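Local coordinates for ORF14 (Streptomyces clavuligerus, PDB 2WPX), which binds acetyl-CoA and is probably an acyltransferase of the tandem GNAT type, belonging to the clavulanic acid biosynthesis pathway, at residues Q159-D164 against L320-Y325; P261-Q266 against V299-T304; L280-K285 against I314-A319. All coordinates share one frame; numbering follows the deposited sequence.

Contact 1: residues Q159-D164 against L320-Y325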
loop_
_atom_site.group_PDB
_atom_site.type_symbol
_atom_site.label_atom_id
_atom_site.label_comp_id
_atom_site.label_asym_id
_atom_site.label_seq_id
_atom_site.Cartn_x
_atom_site.Cartn_y
_atom_site.Cartn_z
ATOM N N GLN A 159 1.995 -1.479 10.942
ATOM C CA GLN A 159 1.935 -0.911 12.288
ATOM C C GLN A 159 0.859 0.153 12.443
ATOM O O GLN A 159 0.501 0.793 11.475
ATOM C CB GLN A 159 3.283 -0.246 12.592
ATOM C CG GLN A 159 4.498 -1.185 12.696
ATOM C CD GLN A 159 5.769 -0.455 12.245
ATOM O OE1 GLN A 159 6.288 0.375 12.981
ATOM N NE2 GLN A 159 6.235 -0.721 11.013
ATOM N N TRP A 160 0.363 0.367 13.655
ATOM C CA TRP A 160 -0.639 1.391 13.871
ATOM C C TRP A 160 -0.230 2.338 14.974
ATOM O O TRP A 160 0.346 1.944 15.974
ATOM C CB TRP A 160 -2.040 0.802 14.208
ATOM C CG TRP A 160 -2.756 0.195 12.990
ATOM C CD1 TRP A 160 -2.752 -1.113 12.633
ATOM C CD2 TRP A 160 -3.521 0.885 11.982
ATOM N NE1 TRP A 160 -3.456 -1.292 11.476
ATOM C CE2 TRP A 160 -3.958 -0.087 11.060
ATOM C CE3 TRP A 160 -3.903 2.222 11.789
ATOM C CZ2 TRP A 160 -4.753 0.229 9.961
ATOM C CZ3 TRP A 160 -4.660 2.538 10.711
ATOM C CH2 TRP A 160 -5.112 1.540 9.813
ATOM N N LEU A 161 -0.505 3.611 14.740
ATOM C CA LEU A 161 -0.407 4.626 15.756
ATOM C C LEU A 161 -1.787 5.212 15.976
ATOM O O LEU A 161 -2.437 5.680 15.045
ATOM C CB LEU A 161 0.534 5.721 15.308
ATOM C CG LEU A 161 0.537 7.010 16.171
ATOM C CD1 LEU A 161 0.999 6.767 17.631
ATOM C CD2 LEU A 161 1.351 8.124 15.478
ATOM N N ASP A 162 -2.227 5.172 17.218
ATOM C CA ASP A 162 -3.476 5.721 17.603
ATOM C C ASP A 162 -3.200 6.896 18.524
ATOM O O ASP A 162 -2.883 6.735 19.708
ATOM C CB ASP A 162 -4.244 4.650 18.337
ATOM C CG ASP A 162 -5.550 5.119 18.882
ATOM O OD1 ASP A 162 -5.810 6.338 19.040
ATOM O OD2 ASP A 162 -6.338 4.216 19.192
ATOM N N LEU A 163 -3.362 8.081 17.967
ATOM C CA LEU A 163 -3.125 9.309 18.670
ATOM C C LEU A 163 -3.976 9.496 19.936
ATOM O O LEU A 163 -3.618 10.315 20.764
ATOM C CB LEU A 163 -3.324 10.486 17.722
ATOM C CG LEU A 163 -2.157 10.873 16.807
ATOM C CD1 LEU A 163 -1.499 9.670 16.268
ATOM C CD2 LEU A 163 -2.751 11.703 15.664
ATOM N N ASP A 164 -5.099 8.792 20.067
ATOM C CA ASP A 164 -5.865 8.827 21.325
ATOM C C ASP A 164 -5.234 7.957 22.400
ATOM O O ASP A 164 -5.635 7.992 23.553
ATOM C CB ASP A 164 -7.299 8.307 21.156
ATOM C CG ASP A 164 -8.215 9.300 20.487
ATOM O OD1 ASP A 164 -9.227 8.824 19.900
ATOM O OD2 ASP A 164 -7.919 10.520 20.509
ATOM N N LEU A 320 7.913 6.391 18.309
ATOM C CA LEU A 320 6.884 7.399 18.064
ATOM C C LEU A 320 5.493 6.894 18.487
ATOM O O LEU A 320 4.509 7.596 18.308
ATOM C CB LEU A 320 6.837 7.767 16.575
ATOM C CG LEU A 320 7.665 8.969 16.085
ATOM C CD1 LEU A 320 9.091 8.748 16.492
ATOM C CD2 LEU A 320 7.557 9.140 14.592
ATOM N N GLY A 321 5.403 5.660 19.006
ATOM C CA GLY A 321 4.105 5.122 19.412
ATOM C C GLY A 321 3.506 4.123 18.406
ATOM O O GLY A 321 2.434 3.547 18.661
ATOM N N PHE A 322 4.166 3.918 17.264
ATOM C CA PHE A 322 3.659 2.940 16.321
ATOM C C PHE A 322 3.731 1.520 16.962
ATOM O O PHE A 322 4.728 1.185 17.579
ATOM C CB PHE A 322 4.388 2.986 14.966
ATOM C CG PHE A 322 3.859 4.029 14.003
ATOM C CD1 PHE A 322 4.454 5.292 13.915
ATOM C CD2 PHE A 322 2.789 3.740 13.171
ATOM C CE1 PHE A 322 4.012 6.225 13.022
ATOM C CE2 PHE A 322 2.310 4.669 12.253
ATOM C CZ PHE A 322 2.900 5.923 12.181
ATOM N N GLU A 323 2.658 0.722 16.827
ATOM C CA GLU A 323 2.638 -0.644 17.359
ATOM C C GLU A 323 2.373 -1.643 16.241
ATOM O O GLU A 323 1.441 -1.487 15.447
ATOM C CB GLU A 323 1.614 -0.797 18.494
ATOM C CG GLU A 323 1.887 0.125 19.654
ATOM C CD GLU A 323 0.824 0.055 20.774
ATOM O OE1 GLU A 323 -0.377 0.244 20.504
ATOM O OE2 GLU A 323 1.200 -0.175 21.943
ATOM N N PRO A 324 3.236 -2.653 16.150
ATOM C CA PRO A 324 3.071 -3.703 15.143
ATOM C C PRO A 324 1.764 -4.443 15.399
ATOM O O PRO A 324 1.507 -4.894 16.502
ATOM C CB PRO A 324 4.287 -4.613 15.367
ATOM C CG PRO A 324 5.263 -3.750 16.127
ATOM C CD PRO A 324 4.435 -2.837 16.981
ATOM N N TYR A 325 0.939 -4.541 14.374
ATOM C CA TYR A 325 -0.354 -5.167 14.500
ATOM C C TYR A 325 -0.492 -6.496 13.723
ATOM O O TYR A 325 -0.916 -7.482 14.296
ATOM C CB TYR A 325 -1.421 -4.204 14.044
ATOM C CG TYR A 325 -2.744 -4.641 14.532
ATOM C CD1 TYR A 325 -3.158 -4.335 15.837
ATOM C CD2 TYR A 325 -3.600 -5.366 13.714
ATOM C CE1 TYR A 325 -4.382 -4.740 16.307
ATOM C CE2 TYR A 325 -4.840 -5.764 14.173
ATOM C CZ TYR A 325 -5.220 -5.453 15.472
ATOM O OH TYR A 325 -6.469 -5.850 15.941
HETATM O O HOH W 1 -1.368 1.414 18.428
#

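Contact 2: residues P261-Q266 against V299-T304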
loop_
_atom_site.group_PDB
_atom_site.type_symbol
_atom_site.label_atom_id
_atom_site.label_comp_id
_atom_site.label_asym_id
_atom_site.label_seq_id
_atom_site.Cartn_x
_atom_site.Cartn_y
_atom_site.Cartn_z
ATOM N N PRO A 261 -12.111 10.504 7.568
ATOM C CA PRO A 261 -11.371 11.645 8.122
ATOM C C PRO A 261 -10.408 11.285 9.250
ATOM O O PRO A 261 -9.497 12.061 9.552
ATOM C CB PRO A 261 -12.479 12.551 8.692
ATOM C CG PRO A 261 -13.786 12.106 7.941
ATOM C CD PRO A 261 -13.591 10.657 7.646
ATOM N N ALA A 262 -10.659 10.182 9.929
ATOM C CA ALA A 262 -9.836 9.739 11.043
ATOM C C ALA A 262 -8.643 8.861 10.649
ATOM O O ALA A 262 -7.879 8.458 11.507
ATOM C CB ALA A 262 -10.742 8.953 12.087
ATOM N N TYR A 263 -8.489 8.518 9.384
ATOM C CA TYR A 263 -7.418 7.597 9.036
ATOM C C TYR A 263 -6.399 8.244 8.101
ATOM O O TYR A 263 -6.735 9.074 7.298
ATOM C CB TYR A 263 -7.967 6.338 8.357
ATOM C CG TYR A 263 -8.742 5.411 9.251
ATOM C CD1 TYR A 263 -8.208 4.166 9.618
ATOM C CD2 TYR A 263 -10.014 5.762 9.730
ATOM C CE1 TYR A 263 -8.882 3.312 10.394
ATOM C CE2 TYR A 263 -10.726 4.873 10.527
ATOM C CZ TYR A 263 -10.132 3.663 10.845
ATOM O OH TYR A 263 -10.775 2.767 11.609
ATOM N N ALA A 264 -5.140 7.848 8.202
ATOM C CA ALA A 264 -4.153 8.376 7.272
ATOM C C ALA A 264 -3.052 7.353 7.106
ATOM O O ALA A 264 -2.928 6.402 7.882
ATOM C CB ALA A 264 -3.640 9.770 7.742
ATOM N N LEU A 265 -2.308 7.483 6.034
ATOM C CA LEU A 265 -1.267 6.482 5.739
ATOM C C LEU A 265 0.111 7.170 5.773
ATOM O O LEU A 265 0.318 8.181 5.136
ATOM C CB LEU A 265 -1.593 5.783 4.414
ATOM C CG LEU A 265 -0.785 4.651 3.783
ATOM C CD1 LEU A 265 0.610 5.107 3.394
ATOM C CD2 LEU A 265 -0.734 3.383 4.666
ATOM N N GLN A 266 1.025 6.658 6.589
ATOM C CA GLN A 266 2.396 7.166 6.613
ATOM C C GLN A 266 3.187 6.374 5.662
ATOM O O GLN A 266 3.239 5.157 5.767
ATOM C CB GLN A 266 3.025 7.043 8.001
ATOM C CG GLN A 266 4.461 7.610 8.100
ATOM C CD GLN A 266 5.019 7.535 9.519
ATOM O OE1 GLN A 266 4.863 8.488 10.293
ATOM N NE2 GLN A 266 5.657 6.391 9.881
ATOM N N VAL A 299 -7.655 13.423 12.104
ATOM C CA VAL A 299 -6.788 12.263 12.004
ATOM C C VAL A 299 -6.326 11.758 13.372
ATOM O O VAL A 299 -5.916 12.508 14.253
ATOM C CB VAL A 299 -5.559 12.514 11.078
ATOM C CG1 VAL A 299 -4.602 11.412 11.253
ATOM C CG2 VAL A 299 -5.988 12.594 9.632
ATOM N N ARG A 300 -6.426 10.452 13.556
ATOM C CA ARG A 300 -6.358 9.893 14.890
ATOM C C ARG A 300 -5.623 8.589 14.723
ATOM O O ARG A 300 -4.876 8.153 15.641
ATOM C CB ARG A 300 -7.781 9.650 15.382
ATOM C CG ARG A 300 -8.324 10.498 16.526
ATOM C CD ARG A 300 -7.850 11.941 16.653
ATOM N NE ARG A 300 -7.515 12.195 18.055
ATOM C CZ ARG A 300 -6.368 12.749 18.466
ATOM N NH1 ARG A 300 -5.470 13.184 17.576
ATOM N NH2 ARG A 300 -6.129 12.904 19.768
ATOM N N LEU A 301 -5.837 7.951 13.555
ATOM C CA LEU A 301 -5.243 6.620 13.302
ATOM C C LEU A 301 -4.347 6.593 12.097
ATOM O O LEU A 301 -4.772 6.905 10.959
ATOM C CB LEU A 301 -6.317 5.527 13.164
ATOM C CG LEU A 301 -7.308 5.319 14.324
ATOM C CD1 LEU A 301 -8.540 4.469 13.860
ATOM C CD2 LEU A 301 -6.617 4.604 15.440
ATOM N N VAL A 302 -3.087 6.222 12.312
ATOM C CA VAL A 302 -2.112 6.338 11.258
ATOM C C VAL A 302 -1.477 4.983 11.071
ATOM O O VAL A 302 -1.084 4.324 12.028
ATOM C CB VAL A 302 -1.058 7.401 11.602
ATOM C CG1 VAL A 302 -0.040 7.538 10.454
ATOM C CG2 VAL A 302 -1.728 8.710 11.895
ATOM N N GLU A 303 -1.448 4.501 9.848
ATOM C CA GLU A 303 -0.835 3.215 9.605
ATOM C C GLU A 303 0.451 3.391 8.778
ATOM O O GLU A 303 0.620 4.390 8.032
ATOM C CB GLU A 303 -1.814 2.279 8.877
ATOM C CG GLU A 303 -1.946 2.578 7.397
ATOM C CD GLU A 303 -2.969 1.661 6.701
ATOM O OE1 GLU A 303 -2.661 0.479 6.476
ATOM O OE2 GLU A 303 -4.076 2.137 6.387
ATOM N N THR A 304 1.344 2.413 8.908
ATOM C CA THR A 304 2.533 2.373 8.103
ATOM C C THR A 304 3.030 0.911 8.001
ATOM O O THR A 304 2.466 0.027 8.684
ATOM C CB THR A 304 3.641 3.274 8.744
ATOM O OG1 THR A 304 4.617 3.653 7.755
ATOM C CG2 THR A 304 4.300 2.564 9.951
HETATM O O HOH W 2 -5.110 4.446 7.222
#

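Contact 3: residues L280-K285 against I314-A319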
loop_
_atom_site.group_PDB
_atom_site.type_symbol
_atom_site.label_atom_id
_atom_site.label_comp_id
_atom_site.label_asym_id
_atom_site.label_seq_id
_atom_site.Cartn_x
_atom_site.Cartn_y
_atom_site.Cartn_z
ATOM N N LEU A 280 17.540 12.476 11.503
ATOM C CA LEU A 280 16.636 12.968 10.463
ATOM C C LEU A 280 15.300 12.212 10.400
ATOM O O LEU A 280 14.248 12.809 10.246
ATOM C CB LEU A 280 17.341 12.886 9.118
ATOM C CG LEU A 280 18.095 14.140 8.707
ATOM C CD1 LEU A 280 18.307 15.105 9.850
ATOM C CD2 LEU A 280 19.352 13.857 7.936
ATOM N N GLY A 281 15.314 10.910 10.591
ATOM C CA GLY A 281 14.038 10.165 10.448
ATOM C C GLY A 281 13.001 10.487 11.510
ATOM O O GLY A 281 11.809 10.599 11.219
ATOM N N THR A 282 13.449 10.601 12.766
ATOM C CA THR A 282 12.569 11.089 13.815
ATOM C C THR A 282 12.116 12.522 13.543
ATOM O O THR A 282 10.965 12.839 13.668
ATOM C CB THR A 282 13.234 10.962 15.191
ATOM O OG1 THR A 282 13.502 9.568 15.428
ATOM C CG2 THR A 282 12.293 11.448 16.277
ATOM N N LEU A 283 13.027 13.396 13.156
ATOM C CA LEU A 283 12.650 14.787 12.975
ATOM C C LEU A 283 11.640 14.876 11.847
ATOM O O LEU A 283 10.629 15.521 11.973
ATOM C CB LEU A 283 13.868 15.639 12.616
ATOM C CG LEU A 283 13.512 16.999 12.011
ATOM C CD1 LEU A 283 12.966 17.931 13.077
ATOM C CD2 LEU A 283 14.726 17.597 11.335
ATOM N N LEU A 284 11.939 14.220 10.729
ATOM C CA LEU A 284 11.069 14.180 9.581
ATOM C C LEU A 284 9.634 13.625 9.898
ATOM O O LEU A 284 8.645 14.248 9.545
ATOM C CB LEU A 284 11.766 13.430 8.432
ATOM C CG LEU A 284 12.835 14.252 7.700
ATOM C CD1 LEU A 284 13.491 13.403 6.629
ATOM C CD2 LEU A 284 12.287 15.559 7.057
ATOM N N LYS A 285 9.514 12.497 10.584
ATOM C CA LYS A 285 8.162 11.970 10.863
ATOM C C LYS A 285 7.345 12.872 11.747
ATOM O O LYS A 285 6.136 13.046 11.513
ATOM C CB LYS A 285 8.183 10.565 11.463
ATOM C CG LYS A 285 8.678 9.537 10.523
ATOM C CD LYS A 285 8.877 8.276 11.318
ATOM C CE LYS A 285 8.505 7.052 10.501
ATOM N NZ LYS A 285 9.706 6.758 9.747
ATOM N N ILE A 314 12.118 0.893 11.902
ATOM C CA ILE A 314 11.268 0.285 12.944
ATOM C C ILE A 314 11.550 0.934 14.332
ATOM O O ILE A 314 10.645 1.279 15.106
ATOM C CB ILE A 314 11.484 -1.222 13.000
ATOM C CG1 ILE A 314 10.812 -1.882 11.761
ATOM C CG2 ILE A 314 10.903 -1.758 14.268
ATOM C CD1 ILE A 314 11.020 -3.422 11.645
ATOM N N ALA A 315 12.825 1.100 14.648
ATOM C CA ALA A 315 13.206 1.761 15.900
ATOM C C ALA A 315 12.651 3.182 15.944
ATOM O O ALA A 315 12.116 3.631 16.946
ATOM C CB ALA A 315 14.692 1.749 16.032
ATOM N N VAL A 316 12.698 3.886 14.829
ATOM C CA VAL A 316 12.049 5.190 14.799
ATOM C C VAL A 316 10.537 5.177 14.960
ATOM O O VAL A 316 9.984 6.023 15.677
ATOM C CB VAL A 316 12.424 5.957 13.564
ATOM C CG1 VAL A 316 11.642 7.265 13.519
ATOM C CG2 VAL A 316 13.939 6.265 13.637
ATOM N N ASN A 317 9.861 4.237 14.316
ATOM C CA ASN A 317 8.409 4.207 14.332
ATOM C C ASN A 317 7.909 3.882 15.738
ATOM O O ASN A 317 7.022 4.572 16.241
ATOM C CB ASN A 317 7.849 3.220 13.268
ATOM C CG ASN A 317 7.841 3.816 11.887
ATOM O OD1 ASN A 317 7.716 5.037 11.748
ATOM N ND2 ASN A 317 8.030 2.978 10.851
ATOM N N ALA A 318 8.551 2.890 16.372
ATOM C CA ALA A 318 8.249 2.464 17.739
ATOM C C ALA A 318 8.394 3.581 18.751
ATOM O O ALA A 318 7.468 3.818 19.555
ATOM C CB ALA A 318 9.133 1.234 18.164
ATOM N N ALA A 319 9.530 4.283 18.720
ATOM C CA ALA A 319 9.724 5.476 19.612
ATOM C C ALA A 319 8.549 6.400 19.464
ATOM O O ALA A 319 8.242 7.149 20.361
ATOM C CB ALA A 319 11.007 6.270 19.242
#

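Contact 1: residues Q159-D164 against L320-Y325
Leu-161 and Phe-322 meet across a short antiparallel pairing. Leu-161 CB sits over the centre of the Phe-322 ring, 3.7 Å from its centroid and 13° off the ring normal, a CH-pi contact. Leu-161 CG lies anti to the backbone N (chi1 169°). CD1 touches the carbonyl oxygens of Leu-320 and Gly-321. The Gln-159 and Phe-322 side chains cross at about a right angle. The Gln-159 chain is bent at chi2; its OE1 lies 3.8 Å from Phe-322 CB, and its NE2 bonds to Asn-306 OD1. Trp-160 and Glu-323 form the hydrogen-bonded pair: Trp-160 N to Glu-323 O and Glu-323 N to Trp-160 O are both 2.8 Å. The edge of the Trp-160 pyrrole ring is turned toward the face of Tyr-325, offset, with planes 88° apart. Trp-160 CD1 comes 3.6 Å from Tyr-325 CB. Arg-37 makes cation-pi contacts with both aromatic residues. Water 1 donates to Trp-160 O at 3.0 Å and to Glu-323 OE1, which is salt-bridged to Arg-165. Strand 149-162, from the N-terminal acetyltransferase region, is thus bonded on both sides by late strands, 301-307 and 323-334. The Glu-323 carboxylate is probably stabilised as a charged group by Arg-165.

Contact 2: residues P261-Q266 against V299-T304
Tyr-263 CG lies anti to its carbonyl carbon (chi1 -70°), and Leu-301 CG does the same (chi1 -57°). The two side chains lie side by side and point the same way. The pairing is parallel and belongs to the beta-alpha-beta unit of strand 263-271, helix 280-295 and strand 301-307, part of the GNAT fold. Leu-301 CD1 lies over one face of the Tyr-263 ring, 3.9 Å from its centroid, as a CH-pi contact. Trp-160 of strand 149-162 also touches Tyr-263. On the face that carries Ala-264 and Val-302, Ala-264 CB meets Val-299 CG1 at 4.0 Å. At the start of the pairing, Ala-262 O accepts from two backbone donors. Leu-301 N approaches almost in line with the carbonyl, whereas Arg-300 N lies above the carbonyl plane. The ladder continues from Ala-264 N to Leu-301 O, from Glu-303 N to Ala-264 O, and from Gln-266 N to Glu-303 O at 2.7 Å. Water 2 donates to Ala-264 O and, at 2.7 Å, to Glu-303 OE2; Glu-303 OE1 bonds to His-158. Thr-304 OG1 is anti to its backbone N. From there it donates to Gln-266 O at 2.8 Å, standing 49° out of that carbonyl's plane.

Contact 3: residues L280-K285 against I314-A319
Val-316 meets Thr-282, Gly-281 and Lys-285 where two helices pack. Its CG1 methyl, anti to the backbone N (chi1 176°), makes the closest approach to each of them. CG1 is 3.5 Å from Thr-282 OG1 and 3.7 Å from Lys-285 CD. It also comes 4.0 Å from Gly-281 C, a backbone atom. The second methyl, CG2, is 3.8 Å from Thr-282 OG1. Thr-282 and Val-316 are also the residues whose CA atoms are nearest, 6.0 Å apart. The Lys-285 chain passes Val-316 with its aliphatic part and crosses Asn-317 at about a right angle. No hydrogen bond links the two segments, and the exact fit of the lysine end against Asn-317 is doubtful in the model. Lys-285 NZ bonds to Thr-269 OG1 of strand 263-271. Asn-317 makes weak bonds, OD1 from Gln-266 NE2 and ND2 to Asn-306 OD1. The local axes of 280-285 and 314-319 come within 9.7 Å and are inclined at 44°. Leu-284 of the first helix packs on strands 234-242 and 180-185. Lys-285 touches Gln-266 of strand 263-271 and Leu-320, and Asn-317 touches Phe-322 just after helix 311-319.

In the fold
Following the chain from the N terminus, the first segment reached is 159-164, on strand 149-162. Contact 1 closes the longest loop by joining it to 320-325, with 155 residues between. Contacts 2 and 3 both fall within that loop. They cross each other: 261-266, 280-285, 299-304 and 314-319 follow in turn along the chain. Contact 2 closes a loop of 32 residues through helix 280-295, and contact 3 one of 28 through strand 301-307. Strand 301-307 lies beside strand 149-162, so contacts 1 and 2 share neighbouring strands. Helix 311-319 leads straight into contact 1. Together the contacts tie a strand of the N-terminal acetyltransferase region to the sheet and helices of the second GNAT region.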